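Local coordinates for protein transcriptional repressor of the blcABC operon (Agrobacterium tumefaciens, PDB 3MQ0) that probably binds DNA through a helix-turn-helix domain and represses transcription of the blcABC operon, under a control that works through its oligomerization, at residues 125-129 and 130-134; 175-178 and 179-183; 151-155 and 156-160. All blocks are in the same frame, centred on the assembly; numbering follows the deposited sequence.

Interaction 1: residues 125-129 and 130-134; sequences VREGG and EVVYI
Val-125 and Val-132 face each other near the end of a tight antiparallel beta hairpin, whose strands 120-127 and 130-137 belong to the six-stranded sheet of the GAF-like domain. Their backbones are bonded both ways: Val-132 N gives its hydrogen to Val-125 O at 2.8 Å, and Val-125 N returns one to Val-132 O at 3.0 Å. On the same face the side chains meet obliquely, Val-125 CG2 lying 4.1 Å from Val-132 CB. The other branch of Val-125, CG1, stands anti to the carbonyl carbon (chi1 -63°) and reaches Ile-134 CD1 at 3.8 Å, the two side chains at about a right angle. Beta-branched residues suit these extended positions. Two places on, Glu-127 and Glu-130 close the hairpin around a type II' turn. Glu-127 N binds Glu-130 O at 2.9 Å; the return bond, from Glu-130 N to Glu-127 O, is longer at 3.2 Å. Gly-128 takes the positive phi that this turn requires at its first corner, a conformation favouring glycine. Glu-130 sends its extended chain along Gly-129, and a water donates to both its OE1 and Glu-127 O, giving that carbonyl a second partner. Glu-130 and Glu-127 each also have a long, weak ion pair with Arg-152. Across the sheet from these carboxylates, Arg-126 bends at chi3 (60°) to fold back toward the turn, where its NH1 donates to Gly-128 O at 2.8 Å, the oxygen lying at the guanidinium edge and in its plane.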
loop_
_atom_site.group_PDB
_atom_site.type_symbol
_atom_site.label_atom_id
_atom_site.label_comp_id
_atom_site.label_asym_id
_atom_site.label_seq_id
_atom_site.Cartn_x
_atom_site.Cartn_y
_atom_site.Cartn_z
ATOM N N VAL B 125 7.897 18.674 9.416
ATOM C CA VAL B 125 7.357 18.388 8.087
ATOM C C VAL B 125 7.393 19.668 7.302
ATOM O O VAL B 125 7.377 20.732 7.900
ATOM C CB VAL B 125 5.907 17.884 8.148
ATOM C CG1 VAL B 125 5.840 16.557 8.913
ATOM C CG2 VAL B 125 5.012 18.914 8.820
ATOM N N ARG B 126 7.467 19.574 5.970
ATOM C CA ARG B 126 7.420 20.770 5.121
ATOM C C ARG B 126 5.999 21.074 4.660
ATOM O O ARG B 126 5.287 20.188 4.188
ATOM C CB ARG B 126 8.323 20.617 3.882
ATOM C CG ARG B 126 8.456 21.902 3.075
ATOM C CD ARG B 126 9.354 21.734 1.827
ATOM N NE ARG B 126 8.833 20.722 0.907
ATOM C CZ ARG B 126 7.904 20.956 -0.007
ATOM N NH1 ARG B 126 7.371 22.167 -0.134
ATOM N NH2 ARG B 126 7.497 19.974 -0.791
ATOM N N GLU B 127 5.580 22.327 4.816
ATOM C CA GLU B 127 4.354 22.794 4.183
ATOM C C GLU B 127 4.680 24.028 3.363
ATOM O O GLU B 127 4.917 25.110 3.911
ATOM C CB GLU B 127 3.277 23.085 5.227
ATOM C CG GLU B 127 2.899 21.822 6.008
ATOM C CD GLU B 127 1.721 22.005 6.942
ATOM O OE1 GLU B 127 1.084 23.083 6.911
ATOM O OE2 GLU B 127 1.437 21.053 7.707
ATOM N N GLY B 128 4.721 23.862 2.045
ATOM C CA GLY B 128 5.090 24.955 1.167
ATOM C C GLY B 128 6.520 25.379 1.434
ATOM O O GLY B 128 7.425 24.554 1.409
ATOM N N GLY B 129 6.724 26.666 1.709
ATOM C CA GLY B 129 8.061 27.178 1.950
ATOM C C GLY B 129 8.481 27.200 3.409
ATOM O O GLY B 129 9.509 27.804 3.740
ATOM N N GLU B 130 7.696 26.558 4.278
ATOM C CA GLU B 130 7.983 26.515 5.723
ATOM C C GLU B 130 8.189 25.091 6.225
ATOM O O GLU B 130 7.699 24.140 5.601
ATOM C CB GLU B 130 6.823 27.159 6.505
ATOM C CG GLU B 130 6.462 28.558 6.024
ATOM C CD GLU B 130 5.348 29.208 6.844
ATOM O OE1 GLU B 130 4.167 28.823 6.679
ATOM O OE2 GLU B 130 5.661 30.111 7.651
ATOM N N VAL B 131 8.906 24.930 7.344
ATOM C CA VAL B 131 8.864 23.666 8.068
ATOM C C VAL B 131 8.018 23.881 9.322
ATOM O O VAL B 131 7.972 24.984 9.846
ATOM C CB VAL B 131 10.254 23.138 8.453
ATOM C CG1 VAL B 131 11.072 22.810 7.187
ATOM C CG2 VAL B 131 11.004 24.128 9.323
ATOM N N VAL B 132 7.335 22.830 9.765
ATOM C CA VAL B 132 6.496 22.876 10.962
ATOM C C VAL B 132 7.023 21.840 11.940
ATOM O O VAL B 132 7.250 20.687 11.555
ATOM C CB VAL B 132 5.030 22.551 10.613
ATOM C CG1 VAL B 132 4.167 22.553 11.875
ATOM C CG2 VAL B 132 4.503 23.543 9.578
ATOM N N TYR B 133 7.272 22.258 13.177
ATOM C CA TYR B 133 7.836 21.380 14.203
ATOM C C TYR B 133 6.765 20.474 14.778
ATOM O O TYR B 133 5.784 20.952 15.331
ATOM C CB TYR B 133 8.580 22.200 15.291
ATOM C CG TYR B 133 9.803 22.782 14.664
ATOM C CD1 TYR B 133 9.725 23.950 13.931
ATOM C CD2 TYR B 133 11.007 22.085 14.669
ATOM C CE1 TYR B 133 10.826 24.446 13.253
ATOM C CE2 TYR B 133 12.114 22.571 13.997
ATOM C CZ TYR B 133 12.015 23.757 13.298
ATOM O OH TYR B 133 13.104 24.255 12.628
ATOM N N ILE B 134 6.930 19.166 14.611
ATOM C CA ILE B 134 5.946 18.231 15.142
ATOM C C ILE B 134 6.473 17.379 16.285
ATOM O O ILE B 134 5.699 16.701 16.969
ATOM C CB ILE B 134 5.353 17.326 14.051
ATOM C CG1 ILE B 134 6.440 16.488 13.372
ATOM C CG2 ILE B 134 4.627 18.173 13.010
ATOM C CD1 ILE B 134 5.884 15.360 12.493
HETATM O O HOH W 1 3.294 26.954 4.947
#

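Interaction 2: residues 175-178 and 179-183; sequences MLFS and QFPQP
The helical path of 170-176 breaks at Phe-177, the first residue to leave helical geometry; Ser-178 still has near-helical angles, and from Gln-179 through Phe-180 and Pro-181 the chain is extended. A water joins the end of the helix to the outgoing loop, donating to Leu-176 O at 3.0 Å and accepting from Gln-179 N at 2.9 Å. Both Ser-178 and Gln-179 are exposed, and polar side chains suit these positions. The arrangement is a helix C-terminus packed against the loop that follows it, at the start of the connection that leads to helix 192-205 in the GAF-like domain. Phe-177 is the buried residue of the group. Its CB lies 4.0 Å from Phe-180 CD1, while its own CD1 is 4.0 Å from Pro-181 CD, the side chains of Phe-177 and Pro-181 passing at a slant. The two phenyl rings meet obliquely, their centroids 5.8 Å apart and their planes inclined at 57°. Phe-177 is also covered by its neighbour in sequence, since Leu-176 CB sits 3.8 Å above the middle of one ring face. Phe-180 turns its ring away from its own backbone N, chi1 being -155°, and Pro-181 CD rests over one of that ring's faces, shifted toward the rim. Proline serves well after Phe-180, because its rigid ring favours the extended backbone and its CD methylene lies against both phenyl groups. Farther out, Phe-177 touches Leu-165, and Phe-180 packs on Val-189.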
loop_
_atom_site.group_PDB
_atom_site.type_symbol
_atom_site.label_atom_id
_atom_site.label_comp_id
_atom_site.label_asym_id
_atom_site.label_seq_id
_atom_site.Cartn_x
_atom_site.Cartn_y
_atom_site.Cartn_z
ATOM N N MET B 175 8.838 27.846 -8.229
ATOM C CA MET B 175 7.432 28.080 -7.913
ATOM C C MET B 175 7.245 28.460 -6.447
ATOM O O MET B 175 6.399 29.286 -6.108
ATOM C CB MET B 175 6.601 26.844 -8.230
ATOM C CG MET B 175 6.592 26.502 -9.696
ATOM S SD MET B 175 4.910 26.296 -10.276
ATOM C CE MET B 175 5.099 26.810 -11.978
ATOM N N LEU B 176 8.035 27.847 -5.579
ATOM C CA LEU B 176 7.924 28.105 -4.151
ATOM C C LEU B 176 8.509 29.443 -3.756
ATOM O O LEU B 176 8.001 30.091 -2.845
ATOM C CB LEU B 176 8.662 27.027 -3.361
ATOM C CG LEU B 176 7.854 25.835 -2.895
ATOM C CD1 LEU B 176 8.796 24.818 -2.261
ATOM C CD2 LEU B 176 6.793 26.307 -1.912
ATOM N N PHE B 177 9.588 29.844 -4.423
ATOM C CA PHE B 177 10.404 30.947 -3.934
ATOM C C PHE B 177 10.604 32.092 -4.920
ATOM O O PHE B 177 11.685 32.670 -4.975
ATOM C CB PHE B 177 11.760 30.420 -3.470
ATOM C CG PHE B 177 11.658 29.450 -2.329
ATOM C CD1 PHE B 177 11.040 29.824 -1.146
ATOM C CD2 PHE B 177 12.186 28.177 -2.431
ATOM C CE1 PHE B 177 10.937 28.933 -0.085
ATOM C CE2 PHE B 177 12.097 27.286 -1.376
ATOM C CZ PHE B 177 11.464 27.657 -0.210
ATOM N N SER B 178 9.565 32.419 -5.683
ATOM C CA SER B 178 9.589 33.595 -6.545
ATOM C C SER B 178 9.944 34.810 -5.687
ATOM O O SER B 178 10.767 35.641 -6.069
ATOM C CB SER B 178 8.233 33.789 -7.227
ATOM O OG SER B 178 7.188 33.866 -6.272
ATOM N N GLN B 179 9.319 34.892 -4.517
ATOM C CA GLN B 179 9.753 35.805 -3.473
ATOM C C GLN B 179 10.541 35.007 -2.444
ATOM O O GLN B 179 10.004 34.126 -1.778
ATOM C CB GLN B 179 8.552 36.455 -2.796
ATOM C CG GLN B 179 7.648 37.226 -3.742
ATOM C CD GLN B 179 6.401 37.737 -3.052
ATOM O OE1 GLN B 179 5.617 36.960 -2.502
ATOM N NE2 GLN B 179 6.214 39.054 -3.066
ATOM N N PHE B 180 11.822 35.310 -2.326
ATOM C CA PHE B 180 12.667 34.616 -1.379
ATOM C C PHE B 180 12.490 35.184 0.043
ATOM O O PHE B 180 12.424 36.395 0.215
ATOM C CB PHE B 180 14.117 34.714 -1.841
ATOM C CG PHE B 180 14.964 33.612 -1.328
ATOM C CD1 PHE B 180 14.948 32.369 -1.944
ATOM C CD2 PHE B 180 15.754 33.797 -0.208
ATOM C CE1 PHE B 180 15.711 31.329 -1.455
ATOM C CE2 PHE B 180 16.522 32.765 0.284
ATOM C CZ PHE B 180 16.506 31.532 -0.337
ATOM N N PRO B 181 12.398 34.311 1.064
ATOM C CA PRO B 181 12.236 34.822 2.433
ATOM C C PRO B 181 13.364 35.759 2.852
ATOM O O PRO B 181 14.518 35.557 2.452
ATOM C CB PRO B 181 12.254 33.547 3.301
ATOM C CG PRO B 181 12.844 32.478 2.430
ATOM C CD PRO B 181 12.441 32.837 1.027
ATOM N N GLN B 182 13.027 36.770 3.653
ATOM C CA GLN B 182 14.017 37.680 4.215
ATOM C C GLN B 182 14.890 36.966 5.248
ATOM O O GLN B 182 14.409 36.093 5.965
ATOM C CB GLN B 182 13.322 38.880 4.871
ATOM C CG GLN B 182 12.567 39.788 3.904
ATOM C CD GLN B 182 13.491 40.566 2.975
ATOM O OE1 GLN B 182 14.390 41.282 3.424
ATOM N NE2 GLN B 182 13.274 40.423 1.673
ATOM N N PRO B 183 16.176 37.349 5.344
ATOM C CA PRO B 183 17.112 36.660 6.248
ATOM C C PRO B 183 16.756 36.786 7.732
ATOM O O PRO B 183 16.220 37.811 8.155
ATOM C CB PRO B 183 18.448 37.358 5.966
ATOM C CG PRO B 183 18.072 38.687 5.399
ATOM C CD PRO B 183 16.826 38.441 4.602
HETATM O O HOH W 2 7.503 33.006 -3.227
#

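Interaction 3: residues 151-155 and 156-160; sequences MRLPA and PFTAT
A short link joins the edge strand 152-154 of the sheet to helix 159-165, and within it Pro-154 and Phe-157 form the two ends of a beta turn. Phe-157 N donates to Pro-154 O at 3.1 Å. Ala-155 and Pro-156 fill the corners: Pro-156 holds a phi of -67°, compatible with the turn, and Ala-155 before it keeps near-helical angles, with its CB 3.5 Å from Pro-156 CD. The side chains at the turn's ends touch as well, with Pro-154 CB 3.7 Å from Phe-157 CD2, the proline lying obliquely against that side of the phenyl ring. Thr-158 follows as the N-cap of the helix. With chi1 at 61°, OG1 turns toward the helix and accepts the hydrogen bond of Gly-161 N. The same rotation leaves CG2 facing back to the strand, 3.8 Å from Leu-153 CB. Threonine thus suits a buried junction, offering a hydroxyl to the helix and a methyl to Leu-153. Apart from the Phe-157 N to Pro-154 O bond, the contact is made by hydrocarbon groups, consistent with its buried place, and the polar Thr-158 hydroxyl is satisfied by Gly-161 N.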
loop_
_atom_site.group_PDB
_atom_site.type_symbol
_atom_site.label_atom_id
_atom_site.label_comp_id
_atom_site.label_asym_id
_atom_site.label_seq_id
_atom_site.Cartn_x
_atom_site.Cartn_y
_atom_site.Cartn_z
ATOM N N MET B 151 5.339 25.363 15.892
ATOM C CA MET B 151 6.116 26.506 15.417
ATOM C C MET B 151 6.491 26.350 13.937
ATOM O O MET B 151 6.610 25.227 13.453
ATOM C CB MET B 151 7.365 26.618 16.287
ATOM C CG MET B 151 8.526 27.357 15.703
ATOM S SD MET B 151 9.782 27.461 16.982
ATOM C CE MET B 151 11.263 27.332 15.998
ATOM N N ARG B 152 6.610 27.476 13.220
ATOM C CA ARG B 152 7.017 27.491 11.802
ATOM C C ARG B 152 8.277 28.302 11.574
ATOM O O ARG B 152 8.465 29.344 12.191
ATOM C CB ARG B 152 5.919 28.104 10.927
ATOM C CG ARG B 152 4.573 27.444 11.106
ATOM C CD ARG B 152 3.492 27.964 10.172
ATOM N NE ARG B 152 2.361 27.047 10.262
ATOM C CZ ARG B 152 1.948 26.251 9.286
ATOM N NH1 ARG B 152 2.532 26.285 8.097
ATOM N NH2 ARG B 152 0.919 25.442 9.492
ATOM N N LEU B 153 9.125 27.829 10.663
ATOM C CA LEU B 153 10.302 28.570 10.219
ATOM C C LEU B 153 10.453 28.430 8.699
ATOM O O LEU B 153 9.946 27.476 8.116
ATOM C CB LEU B 153 11.561 28.033 10.907
ATOM C CG LEU B 153 11.716 28.449 12.371
ATOM C CD1 LEU B 153 12.980 27.815 12.965
ATOM C CD2 LEU B 153 11.778 29.949 12.480
ATOM N N PRO B 154 11.164 29.371 8.051
ATOM C CA PRO B 154 11.420 29.252 6.604
ATOM C C PRO B 154 12.250 28.027 6.273
ATOM O O PRO B 154 13.344 27.848 6.812
ATOM C CB PRO B 154 12.216 30.521 6.274
ATOM C CG PRO B 154 11.887 31.486 7.382
ATOM C CD PRO B 154 11.687 30.632 8.607
ATOM N N ALA B 155 11.732 27.189 5.387
ATOM C CA ALA B 155 12.432 25.979 4.971
ATOM C C ALA B 155 13.855 26.223 4.454
ATOM O O ALA B 155 14.738 25.398 4.678
ATOM C CB ALA B 155 11.618 25.230 3.926
ATOM N N PRO B 156 14.090 27.342 3.746
ATOM C CA PRO B 156 15.448 27.475 3.190
ATOM C C PRO B 156 16.534 27.660 4.242
ATOM O O PRO B 156 17.694 27.404 3.930
ATOM C CB PRO B 156 15.354 28.742 2.332
ATOM C CG PRO B 156 13.928 28.783 1.915
ATOM C CD PRO B 156 13.157 28.309 3.134
ATOM N N PHE B 157 16.169 28.101 5.445
ATOM C CA PHE B 157 17.156 28.402 6.478
ATOM C C PHE B 157 17.449 27.242 7.462
ATOM O O PHE B 157 18.507 27.212 8.089
ATOM C CB PHE B 157 16.722 29.643 7.283
ATOM C CG PHE B 157 16.451 30.886 6.444
ATOM C CD1 PHE B 157 17.063 31.083 5.221
ATOM C CD2 PHE B 157 15.589 31.869 6.917
ATOM C CE1 PHE B 157 16.812 32.225 4.471
ATOM C CE2 PHE B 157 15.322 33.018 6.166
ATOM C CZ PHE B 157 15.950 33.188 4.938
ATOM N N THR B 158 16.526 26.301 7.617
ATOM C CA THR B 158 16.698 25.259 8.638
ATOM C C THR B 158 17.384 24.019 8.067
ATOM O O THR B 158 17.365 23.803 6.856
ATOM C CB THR B 158 15.329 24.816 9.227
ATOM O OG1 THR B 158 14.522 24.269 8.183
ATOM C CG2 THR B 158 14.569 25.993 9.834
ATOM N N ALA B 159 17.969 23.181 8.926
ATOM C CA ALA B 159 18.608 21.964 8.426
ATOM C C ALA B 159 17.563 21.000 7.863
ATOM O O ALA B 159 17.755 20.451 6.787
ATOM C CB ALA B 159 19.433 21.275 9.529
ATOM N N THR B 160 16.450 20.796 8.573
ATOM C CA THR B 160 15.405 19.927 8.013
ATOM C C THR B 160 14.824 20.501 6.737
ATOM O O THR B 160 14.489 19.745 5.827
ATOM C CB THR B 160 14.218 19.663 8.967
ATOM O OG1 THR B 160 13.614 20.901 9.345
ATOM C CG2 THR B 160 14.667 18.909 10.224
#

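Overall arrangement
All three contacts lie in the GAF-like domain and follow one another along the chain in the order 1, 3, 2. Interactions 1 and 3 share the sheet: strand 152-154 pairs with 130-137, with probable hydrogen bonds from Ala-155 N to Gly-129 O and from Val-131 N to Leu-153 O. Interaction 3 is buried and mostly apolar. Interactions 1 and 2 lie at the surface, the first relying on paired backbone bonds, the second on aromatic packing and a bridging water. Interaction 2 touches both others: Leu-176 packs against the glycine turn of 125-134, while the backbone oxygens of Pro-181 and Gln-182 lie against the Phe-157 ring.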